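Local coordinates for water-soluble chlorophyll protein (Brassicaceae, PDB 5HPZ) that binds chlorophyll in a water-soluble tetramer and belongs to the Kunitz-type protease inhibitor family, at residues S75-I80 and N121-I126. Numbering follows the deposited sequence.
Sequences STTINI and NSLFKI
Ile78 and Phe124 show how one antiparallel bridge can join two strands that run nearly at right angles. Their backbones bond reciprocally: Ile78 N gives to Phe124 O (2.9 Å), and Phe124 N bonds back to Ile78 O. The short segments 78-80 and 124-126 lie at 97°, consistent with a single bridge, reinforced by a CA-H...O contact from Thr77 CA to Phe124 O (3.2 Å). At one end Ser75 N bonds to Ile126 O; at the other, Asn79 ND2 reaches Ser122 O (3.1 Å), which lies near the plane of the Asn79 amide, although the donor stands well above the carbonyl plane. ND2 also bonds to Arg117 O, while a water accepts from Ile80 N and probably donates to Ser122 O.

Apolar contacts fill the buried side. Ile80 CD1 sits over one face of the Phe124 ring in a CH-pi contact, 4.0 Å from the centroid, with Trp97 touching both residues. With CG1 between the backbone N and carbonyl carbon (chi1 58°), Ile78 brings CD1 to Ile126 CD1 (3.8 Å). On the more open side, Thr77 CG2 meets the extended Lys125 chain at CE, and Leu123 CD1 flanks Thr77 CB.

Strand 78-82 pairs with 58-62, and 124-128 with 135-139. The Ile80 side chain is about 14 Å from a bound chlorophyll derivative; the bridge joins neighbouring barrel strands of the beta-trefoil, the fold of Kunitz-type inhibitors.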
# COMPACT_ATOMS: atom_id res chain seq x y z
N SER A 75 8.82 1.94 -38.31
CA SER A 75 7.62 1.84 -39.11
C SER A 75 7.24 0.38 -39.31
O SER A 75 6.58 0.01 -40.29
CB SER A 75 7.81 2.54 -40.48
OG SER A 75 8.27 3.91 -40.39
N THR A 76 7.61 -0.47 -38.37
CA THR A 76 7.36 -1.89 -38.54
C THR A 76 6.82 -2.40 -37.19
O THR A 76 7.42 -2.07 -36.12
CB THR A 76 8.66 -2.66 -38.96
OG1 THR A 76 9.38 -1.95 -40.01
CG2 THR A 76 8.32 -4.10 -39.42
N THR A 77 5.71 -3.17 -37.22
CA THR A 77 5.02 -3.55 -35.96
C THR A 77 5.83 -4.55 -35.13
O THR A 77 6.39 -5.52 -35.64
CB THR A 77 3.61 -4.10 -36.16
OG1 THR A 77 3.64 -5.29 -36.96
CG2 THR A 77 2.74 -3.04 -36.79
N ILE A 78 5.93 -4.22 -33.85
CA ILE A 78 6.61 -5.02 -32.90
C ILE A 78 5.68 -5.12 -31.69
O ILE A 78 4.72 -4.34 -31.55
CB ILE A 78 7.94 -4.37 -32.47
CG1 ILE A 78 7.70 -2.96 -31.89
CG2 ILE A 78 8.90 -4.26 -33.65
CD1 ILE A 78 8.93 -2.34 -31.26
N ASN A 79 6.00 -6.08 -30.83
CA ASN A 79 5.56 -6.10 -29.42
C ASN A 79 6.68 -5.51 -28.60
O ASN A 79 7.87 -5.59 -28.97
CB ASN A 79 5.24 -7.52 -28.92
CG ASN A 79 4.14 -8.22 -29.71
OD1 ASN A 79 4.26 -9.40 -30.00
ND2 ASN A 79 3.06 -7.51 -30.06
N ILE A 80 6.29 -4.89 -27.49
CA ILE A 80 7.25 -4.36 -26.51
C ILE A 80 6.99 -5.08 -25.20
O ILE A 80 5.86 -5.13 -24.72
CB ILE A 80 7.06 -2.85 -26.32
CG1 ILE A 80 7.20 -2.13 -27.66
CG2 ILE A 80 8.02 -2.31 -25.29
CD1 ILE A 80 6.82 -0.65 -27.60
N ASN A 121 -4.05 -4.47 -30.32
CA ASN A 121 -3.72 -3.49 -29.28
C ASN A 121 -2.31 -3.68 -28.67
O ASN A 121 -1.84 -2.86 -27.91
CB ASN A 121 -4.82 -3.53 -28.20
CG ASN A 121 -4.65 -4.69 -27.22
OD1 ASN A 121 -4.34 -5.82 -27.60
ND2 ASN A 121 -4.83 -4.41 -25.94
N SER A 122 -1.62 -4.78 -28.99
CA SER A 122 -0.29 -4.95 -28.50
C SER A 122 0.75 -4.53 -29.48
O SER A 122 1.94 -4.74 -29.20
CB SER A 122 -0.06 -6.41 -28.13
OG SER A 122 -1.02 -6.82 -27.17
N LEU A 123 0.34 -4.00 -30.63
CA LEU A 123 1.31 -3.69 -31.72
C LEU A 123 1.73 -2.20 -31.73
O LEU A 123 0.88 -1.31 -31.74
CB LEU A 123 0.69 -4.00 -33.08
CG LEU A 123 0.27 -5.43 -33.42
CD1 LEU A 123 -0.05 -5.54 -34.91
CD2 LEU A 123 1.34 -6.41 -33.03
N PHE A 124 3.04 -1.97 -31.74
CA PHE A 124 3.61 -0.67 -31.75
C PHE A 124 4.49 -0.52 -32.94
O PHE A 124 4.97 -1.51 -33.47
CB PHE A 124 4.45 -0.48 -30.48
CG PHE A 124 3.62 -0.48 -29.25
CD1 PHE A 124 3.10 -1.68 -28.76
CD2 PHE A 124 3.33 0.71 -28.58
CE1 PHE A 124 2.28 -1.70 -27.63
CE2 PHE A 124 2.49 0.71 -27.47
CZ PHE A 124 1.97 -0.49 -26.99
N LYS A 125 4.75 0.72 -33.34
CA LYS A 125 5.84 1.03 -34.25
C LYS A 125 6.70 2.10 -33.64
O LYS A 125 6.18 3.01 -32.97
CB LYS A 125 5.29 1.60 -35.55
CG LYS A 125 4.32 0.67 -36.25
CD LYS A 125 3.77 1.37 -37.49
CE LYS A 125 3.04 0.38 -38.38
NZ LYS A 125 2.35 1.06 -39.49
N ILE A 126 8.00 1.99 -33.87
CA ILE A 126 8.94 3.00 -33.48
C ILE A 126 9.10 3.93 -34.67
O ILE A 126 9.27 3.43 -35.78
CB ILE A 126 10.28 2.38 -33.10
CG1 ILE A 126 10.07 1.37 -31.95
CG2 ILE A 126 11.27 3.48 -32.76
CD1 ILE A 126 11.30 0.56 -31.59
O HOH W 1 3.67 -5.22 -27.08